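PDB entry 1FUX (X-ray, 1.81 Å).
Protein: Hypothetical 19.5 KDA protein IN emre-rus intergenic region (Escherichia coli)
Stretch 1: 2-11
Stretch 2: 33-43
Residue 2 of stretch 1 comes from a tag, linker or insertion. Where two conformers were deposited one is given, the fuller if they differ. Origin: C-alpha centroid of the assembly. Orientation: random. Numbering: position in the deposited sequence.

Stretch 1 2-11: EFQVTSNEIK
Stretch 2 (33-43) SPSLTWSGVPE

A short antiparallel ladder can be extended by side chains, as two stretches of this E. coli protein illustrate. Strands 4-6 and 36-39 run antiparallel at 154°, pairing Q4 with S39, V5 with W38 and T6 with T37. Ahead of the ladder, F3 (phi/psi -60/126, chi1 t, chi2 55°) brings its ring close to both the strand and the residues after it: F3 CD1 lies 3.7 Å from P42 CD, and F3 CE1 3.9 Å from W38 CD1. Across from F3, G40 adopts phi/psi 72/26, a positive phi favouring glycine; a CB there would clash with the carbonyl oxygen of tag residue E2.

Q4 (-136/159, chi1 m) opens the ladder, Q4 N to S39 O and S39 N to Q4 O both spanning 2.9 Å. V5 (-142/144, chi1 p) forms the non-hydrogen-bonded pair, V5 CA 4.0 Å from W38 CA; its side chain shares a face with W38 (-112/159, chi1 p), and V5 CG2 reaches L36 CB at 4.0 Å. T6 (-132/168, chi1 p) closes the ladder, with T6 N–T37 O and T37 N–T6 O at 2.8 Å.

Side chains then take over. S7 OG (-151/148, chi1 t) donates to S35 O at 2.8 Å while accepting from E9 N, 2.9 Å away. In E9 (-111/-24, chi1 m, chi2 p), carboxylate oxygen OE1 accepts from both S35 N (2.7 Å) and the hydroxyl S35 OG (a very short 2.5 Å). Finally, I10 (-127/158) packs CG2 3.8 Å from P34 CB.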

# COMPACT_ATOMS: atom_id res chain seq x y z
N GLU A 2 4.25 11.16 26.84
CA GLU A 2 4.52 12.63 26.73
C GLU A 2 4.08 13.07 25.33
O GLU A 2 2.97 13.63 25.43
CB GLU A 2 5.88 13.09 27.22
N PHE A 3 4.59 12.70 24.16
CA PHE A 3 3.97 13.26 22.92
C PHE A 3 2.51 12.87 22.83
O PHE A 3 2.16 11.70 22.96
CB PHE A 3 4.74 12.91 21.68
CG PHE A 3 4.38 13.55 20.38
CD1 PHE A 3 4.33 14.93 20.21
CD2 PHE A 3 4.08 12.77 19.28
CE1 PHE A 3 4.05 15.54 19.02
CE2 PHE A 3 3.79 13.37 18.06
CZ PHE A 3 3.77 14.74 17.90
N GLN A 4 1.58 13.84 22.66
CA GLN A 4 0.17 13.54 22.70
C GLN A 4 -0.62 14.24 21.57
O GLN A 4 -0.05 15.16 21.03
CB GLN A 4 -0.45 14.00 24.05
CG GLN A 4 -0.03 13.25 25.30
CD GLN A 4 0.05 14.16 26.53
OE1 GLN A 4 -0.97 14.72 26.91
NE2 GLN A 4 1.23 14.30 27.11
N VAL A 5 -1.76 13.74 21.25
CA VAL A 5 -2.63 14.33 20.20
C VAL A 5 -4.07 14.21 20.67
O VAL A 5 -4.49 13.25 21.32
CB VAL A 5 -2.44 13.70 18.81
CG1 VAL A 5 -2.74 12.23 18.80
CG2 VAL A 5 -3.31 14.43 17.76
N THR A 6 -4.90 15.23 20.35
CA THR A 6 -6.30 15.24 20.66
C THR A 6 -7.13 15.64 19.41
O THR A 6 -6.52 16.13 18.47
CB THR A 6 -6.67 16.31 21.72
OG1 THR A 6 -6.32 17.63 21.26
CG2 THR A 6 -5.87 16.04 23.00
N SER A 7 -8.43 15.46 19.50
CA SER A 7 -9.28 15.85 18.38
C SER A 7 -10.66 16.24 18.94
O SER A 7 -11.23 15.61 19.82
CB SER A 7 -9.46 14.78 17.28
OG SER A 7 -10.51 15.20 16.39
N ASN A 8 -11.28 17.19 18.23
CA ASN A 8 -12.63 17.62 18.61
C ASN A 8 -13.69 16.75 17.93
O ASN A 8 -14.87 16.72 18.31
CB ASN A 8 -12.82 19.08 18.18
CG ASN A 8 -11.76 20.06 18.62
OD1 ASN A 8 -11.44 20.19 19.82
ND2 ASN A 8 -11.17 20.85 17.71
N GLU A 9 -13.26 16.01 16.89
CA GLU A 9 -14.18 15.19 16.12
C GLU A 9 -14.03 13.68 16.25
O GLU A 9 -14.98 12.97 15.92
CB GLU A 9 -14.05 15.50 14.62
CG GLU A 9 -14.41 16.90 14.19
CD GLU A 9 -13.40 17.97 14.52
OE1 GLU A 9 -12.18 17.77 14.47
OE2 GLU A 9 -13.85 19.10 14.86
N ILE A 10 -12.86 13.15 16.62
CA ILE A 10 -12.76 11.70 16.72
C ILE A 10 -12.23 11.30 18.10
O ILE A 10 -11.57 12.11 18.76
CB ILE A 10 -11.85 11.09 15.63
CG1 ILE A 10 -10.44 11.66 15.71
CG2 ILE A 10 -12.50 11.31 14.25
CD1 ILE A 10 -9.36 10.95 14.91
N LYS A 11 -12.53 10.07 18.46
CA LYS A 11 -12.09 9.57 19.77
C LYS A 11 -11.80 8.08 19.73
O LYS A 11 -12.57 7.34 19.12
CB LYS A 11 -13.23 9.80 20.77
CG LYS A 11 -12.86 9.78 22.24
CD LYS A 11 -13.78 10.74 23.02
CE LYS A 11 -13.04 12.05 23.25
NZ LYS A 11 -13.92 13.25 23.23
N SER A 33 -11.31 15.33 6.68
CA SER A 33 -10.37 14.90 7.72
C SER A 33 -10.76 15.60 9.02
O SER A 33 -11.16 16.75 8.99
CB SER A 33 -8.97 15.32 7.35
OG SER A 33 -8.80 16.71 7.09
N PRO A 34 -10.68 14.88 10.13
CA PRO A 34 -10.91 15.53 11.43
C PRO A 34 -9.77 16.41 11.87
O PRO A 34 -8.59 16.25 11.48
CB PRO A 34 -11.06 14.28 12.32
CG PRO A 34 -10.00 13.37 11.75
CD PRO A 34 -10.26 13.45 10.25
N SER A 35 -10.06 17.40 12.76
CA SER A 35 -8.99 18.22 13.30
C SER A 35 -8.15 17.35 14.24
O SER A 35 -8.61 16.34 14.75
CB SER A 35 -9.47 19.44 14.11
OG SER A 35 -10.17 18.97 15.26
N LEU A 36 -6.94 17.77 14.48
CA LEU A 36 -5.96 17.14 15.37
C LEU A 36 -5.09 18.24 15.99
O LEU A 36 -4.60 19.15 15.33
CB LEU A 36 -4.99 16.19 14.60
CG LEU A 36 -5.69 15.01 13.91
CD1 LEU A 36 -4.80 14.31 12.87
CD2 LEU A 36 -6.19 13.97 14.91
N THR A 37 -4.89 18.13 17.31
CA THR A 37 -4.01 19.10 17.97
C THR A 37 -2.99 18.27 18.83
O THR A 37 -3.48 17.53 19.66
CB THR A 37 -4.79 19.99 18.97
OG1 THR A 37 -5.91 20.57 18.28
CG2 THR A 37 -3.89 21.10 19.54
N TRP A 38 -1.76 18.51 18.59
CA TRP A 38 -0.76 17.76 19.37
C TRP A 38 0.02 18.63 20.34
O TRP A 38 0.23 19.84 20.14
CB TRP A 38 0.15 17.03 18.39
CG TRP A 38 0.77 17.79 17.28
CD1 TRP A 38 2.00 18.35 17.26
CD2 TRP A 38 0.22 18.03 15.96
NE1 TRP A 38 2.29 18.91 16.05
CE2 TRP A 38 1.18 18.72 15.23
CE3 TRP A 38 -1.01 17.71 15.35
CZ2 TRP A 38 1.02 19.14 13.89
CZ3 TRP A 38 -1.17 18.12 14.02
CH2 TRP A 38 -0.18 18.83 13.30
N SER A 39 0.58 17.95 21.34
CA SER A 39 1.34 18.64 22.37
C SER A 39 2.42 17.71 22.91
O SER A 39 2.53 16.53 22.53
CB SER A 39 0.41 19.05 23.51
OG SER A 39 0.08 17.86 24.26
N GLY A 40 3.22 18.23 23.84
CA GLY A 40 4.32 17.36 24.33
C GLY A 40 5.33 17.27 23.21
O GLY A 40 6.11 16.30 23.19
N VAL A 41 5.47 18.22 22.29
CA VAL A 41 6.43 18.01 21.24
C VAL A 41 7.83 17.78 21.83
O VAL A 41 8.31 18.52 22.66
CB VAL A 41 6.49 18.90 20.02
CG1 VAL A 41 5.20 19.68 19.81
CG2 VAL A 41 7.73 19.72 19.82
N PRO A 42 8.47 16.75 21.29
CA PRO A 42 9.77 16.35 21.80
C PRO A 42 10.89 17.22 21.32
O PRO A 42 10.97 17.84 20.23
CB PRO A 42 9.92 14.88 21.38
CG PRO A 42 8.96 14.67 20.29
CD PRO A 42 7.94 15.78 20.28
N GLU A 43 11.88 17.29 22.23
CA GLU A 43 13.11 18.04 21.94
C GLU A 43 13.69 17.33 20.72
O GLU A 43 13.57 16.10 20.59
CB GLU A 43 14.01 18.09 23.18
CG GLU A 43 13.30 18.65 24.41
CD GLU A 43 14.14 18.68 25.67
OE1 GLU A 43 14.08 17.71 26.46
OE2 GLU A 43 14.88 19.66 25.90